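Local coordinates for protein integral membrane indolylacetylinositol arabinosyltransferase EmbB (Mycolicibacterium smegmatis MC2 155, PDB 7BVC) that probably transfers arabinose as a membrane-embedded glycosyltransferase, polymerising it into the arabinan of mycobacterial cell-wall arabinogalactan, at residues R1029-S1034 with K1050-V1055; Y158-G163 with L175-Y180; Q767-D772 with Q835-S840. One frame throughout, in Å; residues are numbered along the deposited sequence.

Interaction 1: residues R1029-S1034 with K1050-V1055; sequences RASVMS and KFDTVV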
ATOM      1  N   ARG B1029     -33.084   0.473  12.020  1.00 60.87           N
ATOM      2  CA  ARG B1029     -32.462  -0.846  12.067  1.00 60.87           C
ATOM      3  C   ARG B1029     -32.514  -1.461  10.677  1.00 60.87           C
ATOM      4  O   ARG B1029     -33.574  -1.473  10.043  1.00 60.87           O
ATOM      5  CB  ARG B1029     -33.170  -1.756  13.074  1.00 60.87           C
ATOM      6  CG  ARG B1029     -32.862  -1.446  14.526  1.00 60.87           C
ATOM      7  CD  ARG B1029     -33.899  -2.068  15.447  1.00 60.87           C
ATOM      8  NE  ARG B1029     -33.458  -2.090  16.837  1.00 60.87           N
ATOM      9  CZ  ARG B1029     -34.267  -2.284  17.873  1.00 60.87           C
ATOM     10  NH1 ARG B1029     -35.565  -2.474  17.677  1.00 60.87           N
ATOM     11  NH2 ARG B1029     -33.780  -2.289  19.106  1.00 60.87           N
ATOM     12  N   ALA B1030     -31.383  -1.977  10.208  1.00 59.72           N
ATOM     13  CA  ALA B1030     -31.257  -2.480   8.848  1.00 59.72           C
ATOM     14  C   ALA B1030     -31.328  -4.002   8.812  1.00 59.72           C
ATOM     15  O   ALA B1030     -30.799  -4.688   9.689  1.00 59.72           O
ATOM     16  CB  ALA B1030     -29.945  -2.016   8.215  1.00 59.72           C
ATOM     17  N   SER B1031     -31.979  -4.524   7.775  1.00 57.25           N
ATOM     18  CA  SER B1031     -32.103  -5.965   7.603  1.00 57.25           C
ATOM     19  C   SER B1031     -31.962  -6.318   6.130  1.00 57.25           C
ATOM     20  O   SER B1031     -32.586  -5.689   5.273  1.00 57.25           O
ATOM     21  CB  SER B1031     -33.444  -6.476   8.140  1.00 57.25           C
ATOM     22  OG  SER B1031     -34.522  -5.970   7.376  1.00 57.25           O
ATOM     23  N   VAL B1032     -31.153  -7.341   5.844  1.00 55.78           N
ATOM     24  CA  VAL B1032     -30.882  -7.717   4.456  1.00 55.78           C
ATOM     25  C   VAL B1032     -32.095  -8.425   3.856  1.00 55.78           C
ATOM     26  O   VAL B1032     -32.867  -9.102   4.545  1.00 55.78           O
ATOM     27  CB  VAL B1032     -29.623  -8.600   4.382  1.00 55.78           C
ATOM     28  CG1 VAL B1032     -29.309  -9.014   2.952  1.00 55.78           C
ATOM     29  CG2 VAL B1032     -28.439  -7.883   4.985  1.00 55.78           C
ATOM     30  N   MET B1033     -32.262  -8.264   2.544  1.00 56.70           N
ATOM     31  CA  MET B1033     -33.278  -8.971   1.780  1.00 56.70           C
ATOM     32  C   MET B1033     -32.611  -9.860   0.740  1.00 56.70           C
ATOM     33  O   MET B1033     -31.439  -9.683   0.398  1.00 56.70           O
ATOM     34  CB  MET B1033     -34.249  -8.002   1.092  1.00 56.70           C
ATOM     35  CG  MET B1033     -34.910  -7.003   2.020  1.00 56.70           C
ATOM     36  SD  MET B1033     -36.074  -5.950   1.141  1.00 56.70           S
ATOM     37  CE  MET B1033     -37.342  -7.137   0.717  1.00 56.70           C
ATOM     38  N   SER B1034     -33.371 -10.830   0.238  1.00 58.73           N
ATOM     39  CA  SER B1034     -32.866 -11.786  -0.739  1.00 58.73           C
ATOM     40  C   SER B1034     -33.110 -11.256  -2.147  1.00 58.73           C
ATOM     41  O   SER B1034     -34.260 -11.055  -2.552  1.00 58.73           O
ATOM     42  CB  SER B1034     -33.525 -13.150  -0.555  1.00 58.73           C
ATOM     43  OG  SER B1034     -33.166 -13.730   0.688  1.00 58.73           O
ATOM     44  N   LYS B1050     -33.607  -3.199   4.263  1.00 51.80           N
ATOM     45  CA  LYS B1050     -34.857  -2.633   4.737  1.00 51.80           C
ATOM     46  C   LYS B1050     -34.617  -1.949   6.072  1.00 51.80           C
ATOM     47  O   LYS B1050     -33.913  -2.485   6.934  1.00 51.80           O
ATOM     48  CB  LYS B1050     -35.924  -3.718   4.886  1.00 51.80           C
ATOM     49  CG  LYS B1050     -37.315  -3.302   4.461  1.00 51.80           C
ATOM     50  CD  LYS B1050     -38.284  -4.459   4.617  1.00 51.80           C
ATOM     51  CE  LYS B1050     -39.669  -4.090   4.132  1.00 51.80           C
ATOM     52  NZ  LYS B1050     -40.132  -2.815   4.741  1.00 51.80           N
ATOM     53  N   PHE B1051     -35.201  -0.764   6.232  1.00 51.49           N
ATOM     54  CA  PHE B1051     -35.042   0.051   7.428  1.00 51.49           C
ATOM     55  C   PHE B1051     -36.327  -0.003   8.239  1.00 51.49           C
ATOM     56  O   PHE B1051     -37.397   0.356   7.738  1.00 51.49           O
ATOM     57  CB  PHE B1051     -34.700   1.495   7.067  1.00 51.49           C
ATOM     58  CG  PHE B1051     -33.241   1.729   6.834  1.00 51.49           C
ATOM     59  CD1 PHE B1051     -32.297   1.146   7.654  1.00 51.49           C
ATOM     60  CD2 PHE B1051     -32.812   2.524   5.790  1.00 51.49           C
ATOM     61  CE1 PHE B1051     -30.954   1.357   7.442  1.00 51.49           C
ATOM     62  CE2 PHE B1051     -31.471   2.737   5.574  1.00 51.49           C
ATOM     63  CZ  PHE B1051     -30.541   2.154   6.400  1.00 51.49           C
ATOM     64  N   ASP B1052     -36.218  -0.449   9.485  1.00 58.87           N
ATOM     65  CA  ASP B1052     -37.337  -0.491  10.412  1.00 58.87           C
ATOM     66  C   ASP B1052     -37.098   0.497  11.545  1.00 58.87           C
ATOM     67  O   ASP B1052     -35.985   0.598  12.071  1.00 58.87           O
ATOM     68  CB  ASP B1052     -37.534  -1.899  10.975  1.00 58.87           C
ATOM     69  CG  ASP B1052     -37.510  -2.961   9.898  1.00 58.87           C
ATOM     70  OD1 ASP B1052     -36.459  -3.614   9.726  1.00 58.87           O
ATOM     71  OD2 ASP B1052     -38.542  -3.139   9.215  1.00 58.87           O
ATOM     72  N   THR B1053     -38.147   1.229  11.907  1.00 64.29           N
ATOM     73  CA  THR B1053     -38.032   2.234  12.951  1.00 64.29           C
ATOM     74  C   THR B1053     -37.890   1.577  14.318  1.00 64.29           C
ATOM     75  O   THR B1053     -38.400   0.481  14.567  1.00 64.29           O
ATOM     76  CB  THR B1053     -39.251   3.152  12.945  1.00 64.29           C
ATOM     77  OG1 THR B1053     -40.437   2.375  13.153  1.00 64.29           O
ATOM     78  CG2 THR B1053     -39.360   3.880  11.617  1.00 64.29           C
ATOM     79  N   VAL B1054     -37.182   2.263  15.209  1.00 63.04           N
ATOM     80  CA  VAL B1054     -37.053   1.810  16.588  1.00 63.04           C
ATOM     81  C   VAL B1054     -38.260   2.227  17.416  1.00 63.04           C
ATOM     82  O   VAL B1054     -38.777   1.441  18.212  1.00 63.04           O
ATOM     83  CB  VAL B1054     -35.741   2.345  17.191  1.00 63.04           C
ATOM     84  CG1 VAL B1054     -35.462   1.675  18.514  1.00 63.04           C
ATOM     85  CG2 VAL B1054     -34.592   2.124  16.228  1.00 63.04           C
ATOM     86  N   VAL B1055     -38.716   3.465  17.242  1.00 64.61           N
ATOM     87  CA  VAL B1055     -39.945   3.957  17.847  1.00 64.61           C
ATOM     88  C   VAL B1055     -40.693   4.763  16.795  1.00 64.61           C
ATOM     89  O   VAL B1055     -40.098   5.279  15.844  1.00 64.61           O
ATOM     90  CB  VAL B1055     -39.675   4.812  19.103  1.00 64.61           C
ATOM     91  CG1 VAL B1055     -39.219   3.934  20.253  1.00 64.61           C
ATOM     92  CG2 VAL B1055     -38.634   5.869  18.801  1.00 64.61           C
TER
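Four backbone hydrogen bonds, each lying in the plane of its acceptor carbonyl, join R1029-S1034 to K1050-V1055. R1029 and D1052 form one hydrogen-bonded pair, with R1029 O receiving D1052 N at 2.9 Å along a nearly straight line (169° at the hydrogen). S1031 and K1050 form the other, S1031 O taking K1050 N at 2.9 Å. Between them sits the non-hydrogen-bonded pair A1030 and F1051, where the strands are drawn in and A1030 CA lies 3.3 Å from K1050 O in a CA-H...O contact. The axes run at 145°, so this is an antiparallel hairpin ladder with a marked twist.

On the A1030 face, F1051 CE1 meets A1030 CB at 3.6 Å, and R1029 O lies near the ring plane at its edge. F1051 CG is anti to its own carbonyl carbon (chi1 -85°), which swings the ring back toward the partner strand. On the R1029 and S1031 face, the extended R1029 chain crosses V1054 at about a right angle, and V1054 CG1 stands over the centre of the guanidinium, a loose approach of 4.2 Å to R1029 CZ.

M1033 and K1050 pack on Y961 of helix 958-961, while F1051 touches R997 of strand 996-999, next in the mixed sheet.

Interaction 2: residues Y158-G163 with L175-Y180; sequences YADFVG and LQRTGY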
ATOM      1  N   TYR B 158     -23.942  22.206  31.097  1.00 66.90           N
ATOM      2  CA  TYR B 158     -24.174  22.523  32.502  1.00 66.90           C
ATOM      3  C   TYR B 158     -25.626  22.252  32.859  1.00 66.90           C
ATOM      4  O   TYR B 158     -26.542  22.804  32.234  1.00 66.90           O
ATOM      5  CB  TYR B 158     -23.798  23.975  32.805  1.00 66.90           C
ATOM      6  CG  TYR B 158     -22.311  24.172  32.997  1.00 66.90           C
ATOM      7  CD1 TYR B 158     -21.689  23.793  34.176  1.00 66.90           C
ATOM      8  CD2 TYR B 158     -21.529  24.721  31.992  1.00 66.90           C
ATOM      9  CE1 TYR B 158     -20.332  23.961  34.353  1.00 66.90           C
ATOM     10  CE2 TYR B 158     -20.170  24.894  32.159  1.00 66.90           C
ATOM     11  CZ  TYR B 158     -19.578  24.510  33.341  1.00 66.90           C
ATOM     12  OH  TYR B 158     -18.224  24.678  33.521  1.00 66.90           O
ATOM     13  N   ALA B 159     -25.824  21.405  33.867  1.00 68.54           N
ATOM     14  CA  ALA B 159     -27.138  21.062  34.388  1.00 68.54           C
ATOM     15  C   ALA B 159     -27.312  21.677  35.772  1.00 68.54           C
ATOM     16  O   ALA B 159     -26.462  21.498  36.652  1.00 68.54           O
ATOM     17  CB  ALA B 159     -27.320  19.546  34.450  1.00 68.54           C
ATOM     18  N   ASP B 160     -28.404  22.410  35.943  1.00 75.11           N
ATOM     19  CA  ASP B 160     -28.744  23.113  37.167  1.00 75.11           C
ATOM     20  C   ASP B 160     -30.002  22.505  37.767  1.00 75.11           C
ATOM     21  O   ASP B 160     -30.924  22.114  37.045  1.00 75.11           O
ATOM     22  CB  ASP B 160     -28.983  24.602  36.905  1.00 75.11           C
ATOM     23  CG  ASP B 160     -27.747  25.309  36.400  1.00 75.11           C
ATOM     24  OD1 ASP B 160     -26.635  24.847  36.709  1.00 75.11           O
ATOM     25  OD2 ASP B 160     -27.888  26.326  35.695  1.00 75.11           O
ATOM     26  N   PHE B 161     -30.045  22.474  39.095  1.00 77.47           N
ATOM     27  CA  PHE B 161     -31.121  21.835  39.841  1.00 77.47           C
ATOM     28  C   PHE B 161     -31.769  22.846  40.773  1.00 77.47           C
ATOM     29  O   PHE B 161     -31.866  22.603  41.981  1.00 77.47           O
ATOM     30  CB  PHE B 161     -30.599  20.641  40.641  1.00 77.47           C
ATOM     31  CG  PHE B 161     -30.466  19.382  39.840  1.00 77.47           C
ATOM     32  CD1 PHE B 161     -29.315  19.118  39.119  1.00 77.47           C
ATOM     33  CD2 PHE B 161     -31.490  18.454  39.814  1.00 77.47           C
ATOM     34  CE1 PHE B 161     -29.193  17.957  38.385  1.00 77.47           C
ATOM     35  CE2 PHE B 161     -31.372  17.294  39.082  1.00 77.47           C
ATOM     36  CZ  PHE B 161     -30.223  17.045  38.368  1.00 77.47           C
ATOM     37  N   VAL B 162     -32.202  23.976  40.213  1.00 82.19           N
ATOM     38  CA  VAL B 162     -32.636  25.155  40.961  1.00 82.19           C
ATOM     39  C   VAL B 162     -33.524  24.771  42.136  1.00 82.19           C
ATOM     40  O   VAL B 162     -34.504  24.037  41.977  1.00 82.19           O
ATOM     41  CB  VAL B 162     -33.372  26.138  40.035  1.00 82.19           C
ATOM     42  CG1 VAL B 162     -33.601  27.463  40.737  1.00 82.19           C
ATOM     43  CG2 VAL B 162     -32.597  26.333  38.741  1.00 82.19           C
ATOM     44  N   GLY B 163     -33.178  25.268  43.321  1.00 89.16           N
ATOM     45  CA  GLY B 163     -33.845  24.911  44.550  1.00 89.16           C
ATOM     46  C   GLY B 163     -33.048  23.986  45.445  1.00 89.16           C
ATOM     47  O   GLY B 163     -33.297  23.950  46.655  1.00 89.16           O
ATOM     48  N   LEU B 175     -24.466  25.418  45.029  1.00 98.40           N
ATOM     49  CA  LEU B 175     -25.621  24.952  44.284  1.00 98.40           C
ATOM     50  C   LEU B 175     -25.280  23.683  43.510  1.00 98.40           C
ATOM     51  O   LEU B 175     -24.115  23.317  43.341  1.00 98.40           O
ATOM     52  CB  LEU B 175     -26.117  26.036  43.328  1.00 98.40           C
ATOM     53  CG  LEU B 175     -26.641  27.305  44.002  1.00 98.40           C
ATOM     54  CD1 LEU B 175     -27.023  28.351  42.966  1.00 98.40           C
ATOM     55  CD2 LEU B 175     -27.815  26.985  44.913  1.00 98.40           C
ATOM     56  N   GLN B 176     -26.324  23.013  43.031  1.00 87.57           N
ATOM     57  CA  GLN B 176     -26.183  21.754  42.315  1.00 87.57           C
ATOM     58  C   GLN B 176     -25.773  21.944  40.855  1.00 87.57           C
ATOM     59  O   GLN B 176     -25.894  21.005  40.062  1.00 87.57           O
ATOM     60  CB  GLN B 176     -27.491  20.962  42.407  1.00 87.57           C
ATOM     61  CG  GLN B 176     -27.357  19.461  42.188  1.00 87.57           C
ATOM     62  CD  GLN B 176     -26.449  18.796  43.200  1.00 87.57           C
ATOM     63  OE1 GLN B 176     -26.628  18.947  44.408  1.00 87.57           O
ATOM     64  NE2 GLN B 176     -25.466  18.048  42.713  1.00 87.57           N
ATOM     65  N   ARG B 177     -25.298  23.131  40.483  1.00 76.91           N
ATOM     66  CA  ARG B 177     -24.809  23.352  39.129  1.00 76.91           C
ATOM     67  C   ARG B 177     -23.625  22.440  38.850  1.00 76.91           C
ATOM     68  O   ARG B 177     -22.583  22.545  39.504  1.00 76.91           O
ATOM     69  CB  ARG B 177     -24.409  24.812  38.948  1.00 76.91           C
ATOM     70  CG  ARG B 177     -23.742  25.107  37.621  1.00 76.91           C
ATOM     71  CD  ARG B 177     -23.836  26.580  37.294  1.00 76.91           C
ATOM     72  NE  ARG B 177     -23.625  26.834  35.874  1.00 76.91           N
ATOM     73  CZ  ARG B 177     -22.434  27.022  35.316  1.00 76.91           C
ATOM     74  NH1 ARG B 177     -21.336  26.985  36.059  1.00 76.91           N
ATOM     75  NH2 ARG B 177     -22.339  27.249  34.014  1.00 76.91           N
ATOM     76  N   THR B 178     -23.779  21.544  37.880  1.00 72.48           N
ATOM     77  CA  THR B 178     -22.741  20.564  37.600  1.00 72.48           C
ATOM     78  C   THR B 178     -22.573  20.417  36.097  1.00 72.48           C
ATOM     79  O   THR B 178     -23.553  20.441  35.350  1.00 72.48           O
ATOM     80  CB  THR B 178     -23.082  19.205  38.227  1.00 72.48           C
ATOM     81  OG1 THR B 178     -23.257  19.360  39.640  1.00 72.48           O
ATOM     82  CG2 THR B 178     -21.975  18.191  37.977  1.00 72.48           C
ATOM     83  N   GLY B 179     -21.331  20.259  35.653  1.00 67.84           N
ATOM     84  CA  GLY B 179     -21.099  20.056  34.234  1.00 67.84           C
ATOM     85  C   GLY B 179     -19.633  20.139  33.883  1.00 67.84           C
ATOM     86  O   GLY B 179     -18.762  19.877  34.719  1.00 67.84           O
ATOM     87  N   TYR B 180     -19.377  20.502  32.628  1.00 67.70           N
ATOM     88  CA  TYR B 180     -18.027  20.581  32.101  1.00 67.70           C
ATOM     89  C   TYR B 180     -17.940  21.712  31.090  1.00 67.70           C
ATOM     90  O   TYR B 180     -18.876  21.898  30.296  1.00 67.70           O
ATOM     91  CB  TYR B 180     -17.601  19.264  31.448  1.00 67.70           C
ATOM     92  CG  TYR B 180     -17.504  18.108  32.417  1.00 67.70           C
ATOM     93  CD1 TYR B 180     -18.606  17.310  32.688  1.00 67.70           C
ATOM     94  CD2 TYR B 180     -16.313  17.821  33.067  1.00 67.70           C
ATOM     95  CE1 TYR B 180     -18.525  16.260  33.575  1.00 67.70           C
ATOM     96  CE2 TYR B 180     -16.221  16.771  33.956  1.00 67.70           C
ATOM     97  CZ  TYR B 180     -17.331  15.993  34.205  1.00 67.70           C
ATOM     98  OH  TYR B 180     -17.249  14.944  35.090  1.00 67.70           O
TER
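The Y158 ring has the R177 guanidinium flat on one face, planes 14° apart and centres 3.8 Å apart, and the backbone N of Y180 over the opposite face, offset toward the rim. R177 CZ stands 21° off the ring normal, which makes the stack a cation-pi contact as well. The stack lies beside a short two-stranded antiparallel ribbon, 157-159 with 178-180, in the concanavalin-like domain. The ribbon is tied by A159 N to T178 O (2.9 Å) and T178 N to A159 O (3.0 Å), both bonds nearly straight.

R177 reaches the ring because its chain is extended from CG to NE, with CG anti to the backbone N. D160 runs alongside it, pointing the same way; its salt bridge from OD1 to R177 NE is long at 3.7 Å, and carboxylate and guanidinium planes differ by 46°. The guanidinium thus has the ring over one face and the acid beside its NE end; both would probably stabilise the positive charge.

G179 pairs with Y158, where a CB would clash with Y158 CD1. Beyond the ribbon, F161 and Q176 lie side by side, and both touch V135 of strand 134-136. T178 OG1 donates to Q176 O at 3.1 Å, from well above the carbonyl plane.

Interaction 3: residues Q767-D772 with Q835-S840; sequences QGFSPD and QESRLS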
ATOM      1  N   GLN B 767     -25.940 -39.276   9.928  1.00 83.07           N
ATOM      2  CA  GLN B 767     -24.773 -39.806  10.637  1.00 83.07           C
ATOM      3  C   GLN B 767     -24.254 -38.834  11.693  1.00 83.07           C
ATOM      4  O   GLN B 767     -24.247 -39.145  12.887  1.00 83.07           O
ATOM      5  CB  GLN B 767     -23.672 -40.155   9.632  1.00 83.07           C
ATOM      6  CG  GLN B 767     -22.536 -40.973  10.223  1.00 83.07           C
ATOM      7  CD  GLN B 767     -23.029 -42.180  10.996  1.00 83.07           C
ATOM      8  OE1 GLN B 767     -23.723 -43.040  10.452  1.00 83.07           O
ATOM      9  NE2 GLN B 767     -22.675 -42.250  12.273  1.00 83.07           N
ATOM     10  N   GLY B 768     -23.818 -37.652  11.273  1.00 77.94           N
ATOM     11  CA  GLY B 768     -23.198 -36.730  12.204  1.00 77.94           C
ATOM     12  C   GLY B 768     -23.783 -35.334  12.188  1.00 77.94           C
ATOM     13  O   GLY B 768     -23.048 -34.350  12.315  1.00 77.94           O
ATOM     14  N   PHE B 769     -25.098 -35.231  12.037  1.00 75.22           N
ATOM     15  CA  PHE B 769     -25.783 -33.948  11.968  1.00 75.22           C
ATOM     16  C   PHE B 769     -26.626 -33.738  13.216  1.00 75.22           C
ATOM     17  O   PHE B 769     -27.285 -34.663  13.699  1.00 75.22           O
ATOM     18  CB  PHE B 769     -26.663 -33.864  10.719  1.00 75.22           C
ATOM     19  CG  PHE B 769     -25.911 -33.490   9.472  1.00 75.22           C
ATOM     20  CD1 PHE B 769     -25.186 -34.439   8.777  1.00 75.22           C
ATOM     21  CD2 PHE B 769     -25.931 -32.191   8.998  1.00 75.22           C
ATOM     22  CE1 PHE B 769     -24.493 -34.099   7.633  1.00 75.22           C
ATOM     23  CE2 PHE B 769     -25.240 -31.846   7.854  1.00 75.22           C
ATOM     24  CZ  PHE B 769     -24.519 -32.801   7.172  1.00 75.22           C
ATOM     25  N   SER B 770     -26.597 -32.515  13.737  1.00 78.23           N
ATOM     26  CA  SER B 770     -27.359 -32.125  14.908  1.00 78.23           C
ATOM     27  C   SER B 770     -28.091 -30.821  14.629  1.00 78.23           C
ATOM     28  O   SER B 770     -27.603 -29.984  13.862  1.00 78.23           O
ATOM     29  CB  SER B 770     -26.451 -31.951  16.134  1.00 78.23           C
ATOM     30  OG  SER B 770     -25.603 -30.828  15.986  1.00 78.23           O
ATOM     31  N   PRO B 771     -29.270 -30.627  15.226  1.00 76.71           N
ATOM     32  CA  PRO B 771     -30.025 -29.389  14.953  1.00 76.71           C
ATOM     33  C   PRO B 771     -29.282 -28.128  15.365  1.00 76.71           C
ATOM     34  O   PRO B 771     -29.189 -27.182  14.574  1.00 76.71           O
ATOM     35  CB  PRO B 771     -31.322 -29.587  15.751  1.00 76.71           C
ATOM     36  CG  PRO B 771     -31.031 -30.682  16.724  1.00 76.71           C
ATOM     37  CD  PRO B 771     -30.029 -31.566  16.067  1.00 76.71           C
ATOM     38  N   ASP B 772     -28.751 -28.084  16.581  1.00 81.74           N
ATOM     39  CA  ASP B 772     -27.953 -26.945  17.032  1.00 81.74           C
ATOM     40  C   ASP B 772     -26.462 -27.234  16.854  1.00 81.74           C
ATOM     41  O   ASP B 772     -25.685 -27.291  17.806  1.00 81.74           O
ATOM     42  CB  ASP B 772     -28.291 -26.600  18.480  1.00 81.74           C
ATOM     43  CG  ASP B 772     -28.351 -27.823  19.372  1.00 81.74           C
ATOM     44  OD1 ASP B 772     -28.099 -28.939  18.872  1.00 81.74           O
ATOM     45  OD2 ASP B 772     -28.653 -27.668  20.572  1.00 81.74           O
ATOM     46  N   GLN B 835     -16.035 -36.149  13.199  1.00 79.30           N
ATOM     47  CA  GLN B 835     -16.693 -37.298  12.596  1.00 79.30           C
ATOM     48  C   GLN B 835     -16.935 -37.010  11.122  1.00 79.30           C
ATOM     49  O   GLN B 835     -16.881 -35.861  10.677  1.00 79.30           O
ATOM     50  CB  GLN B 835     -18.012 -37.609  13.313  1.00 79.30           C
ATOM     51  CG  GLN B 835     -18.570 -38.999  13.074  1.00 79.30           C
ATOM     52  CD  GLN B 835     -19.844 -39.239  13.854  1.00 79.30           C
ATOM     53  OE1 GLN B 835     -20.405 -38.317  14.446  1.00 79.30           O
ATOM     54  NE2 GLN B 835     -20.311 -40.481  13.858  1.00 79.30           N
ATOM     55  N   GLU B 836     -17.198 -38.075  10.370  1.00 78.41           N
ATOM     56  CA  GLU B 836     -17.636 -37.976   8.986  1.00 78.41           C
ATOM     57  C   GLU B 836     -19.158 -37.955   8.975  1.00 78.41           C
ATOM     58  O   GLU B 836     -19.797 -38.856   9.530  1.00 78.41           O
ATOM     59  CB  GLU B 836     -17.105 -39.140   8.153  1.00 78.41           C
ATOM     60  CG  GLU B 836     -15.625 -39.054   7.837  1.00 78.41           C
ATOM     61  CD  GLU B 836     -15.174 -40.158   6.906  1.00 78.41           C
ATOM     62  OE1 GLU B 836     -15.542 -41.326   7.148  1.00 78.41           O
ATOM     63  OE2 GLU B 836     -14.454 -39.857   5.930  1.00 78.41           O
ATOM     64  N   SER B 837     -19.732 -36.936   8.345  1.00 78.14           N
ATOM     65  CA  SER B 837     -21.159 -36.671   8.423  1.00 78.14           C
ATOM     66  C   SER B 837     -21.818 -36.881   7.066  1.00 78.14           C
ATOM     67  O   SER B 837     -21.248 -36.539   6.027  1.00 78.14           O
ATOM     68  CB  SER B 837     -21.415 -35.245   8.908  1.00 78.14           C
ATOM     69  OG  SER B 837     -21.206 -35.140  10.305  1.00 78.14           O
ATOM     70  N   ARG B 838     -23.021 -37.450   7.090  1.00 79.63           N
ATOM     71  CA  ARG B 838     -23.822 -37.641   5.893  1.00 79.63           C
ATOM     72  C   ARG B 838     -25.263 -37.261   6.196  1.00 79.63           C
ATOM     73  O   ARG B 838     -25.686 -37.224   7.354  1.00 79.63           O
ATOM     74  CB  ARG B 838     -23.757 -39.086   5.383  1.00 79.63           C
ATOM     75  CG  ARG B 838     -22.506 -39.417   4.593  1.00 79.63           C
ATOM     76  CD  ARG B 838     -21.419 -39.973   5.493  1.00 79.63           C
ATOM     77  NE  ARG B 838     -20.211 -40.315   4.752  1.00 79.63           N
ATOM     78  CZ  ARG B 838     -19.856 -41.555   4.439  1.00 79.63           C
ATOM     79  NH1 ARG B 838     -20.618 -42.576   4.805  1.00 79.63           N
ATOM     80  NH2 ARG B 838     -18.739 -41.776   3.761  1.00 79.63           N
ATOM     81  N   LEU B 839     -26.017 -36.984   5.137  1.00 74.63           N
ATOM     82  CA  LEU B 839     -27.412 -36.589   5.267  1.00 74.63           C
ATOM     83  C   LEU B 839     -28.079 -36.713   3.908  1.00 74.63           C
ATOM     84  O   LEU B 839     -27.499 -36.329   2.891  1.00 74.63           O
ATOM     85  CB  LEU B 839     -27.536 -35.152   5.801  1.00 74.63           C
ATOM     86  CG  LEU B 839     -28.929 -34.552   6.013  1.00 74.63           C
ATOM     87  CD1 LEU B 839     -28.949 -33.691   7.261  1.00 74.63           C
ATOM     88  CD2 LEU B 839     -29.343 -33.723   4.811  1.00 74.63           C
ATOM     89  N   SER B 840     -29.293 -37.255   3.903  1.00 73.71           N
ATOM     90  CA  SER B 840     -30.082 -37.372   2.681  1.00 73.71           C
ATOM     91  C   SER B 840     -31.536 -37.135   3.060  1.00 73.71           C
ATOM     92  O   SER B 840     -32.170 -38.008   3.659  1.00 73.71           O
ATOM     93  CB  SER B 840     -29.896 -38.739   2.030  1.00 73.71           C
ATOM     94  OG  SER B 840     -28.569 -38.898   1.561  1.00 73.71           O
TER
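Segment 767-772 has no regular secondary structure, whereas 837-840 opens the strand 837-845. The nearest CA atoms are those of G768 and S837, 4.3 Å apart. There is no ladder between the segments: the one backbone-to-backbone bond, from Q767 N to R838 O at 3.3 Å, is straight (162° at the hydrogen) but weak. A CB on G768 would point at the strand and strike S837 OG, so the absence of a side chain lets the loop come this near.

The shortest polar link is S837 OG donating to G768 O at 2.8 Å. The hydroxyl comes from well above the carbonyl plane, and the C=O...donor angle is only 95°. S837 OG is placed there by a first torsion that sets it anti to the carbonyl carbon, beside the backbone N.

F769 carries the apolar part. L839 CD1 stands over one face of its ring, 3.9 Å from the centroid and 19° off the normal, a CH-pi contact. L839 CB also reaches F769 CE1 at 3.7 Å, the two side chains crossing at about a right angle. S837 CB meets the same CE1 at 3.5 Å, obliquely. Upstream, Q767 bends at chi2 and lays CG 3.5 Å from E836 O.

The S837 side chain is about 6 Å from a calcium ion held by D936, S938 and D943, and the S837 backbone is hydrogen-bonded to D936. L839 likewise pairs with A934 of strand 929-936; within this chain 837-845 is an outermost strand of that four-stranded antiparallel sheet. F769 touches A934 and T828, while S770 pairs through its backbone with G827 of strand 826-827, an edge strand of a second antiparallel sheet, so the loop segment touches strands of two sheets.

The three contacts are separate: no pair touches, and along the chain they follow in series, interaction 2 first, then 3, then 1. Interactions 1 and 3 both lie in the EmbC-type C-terminal domain, with centres 34 Å apart and nearest atoms about 20 Å apart, but the strands involved belong to different sheets: a mixed one for interaction 1, an antiparallel one for strand 837-845 of interaction 3. Interaction 2 lies in the concanavalin-like domain, its centre 40 Å from that of interaction 1 and 64 Å from that of interaction 3. None of their residues lines the ethambutol pocket, although W972 and W1012 of that pocket come from the C-terminal domain. Interaction 3 lies near the calcium site; interactions 1 and 2 are structural packing.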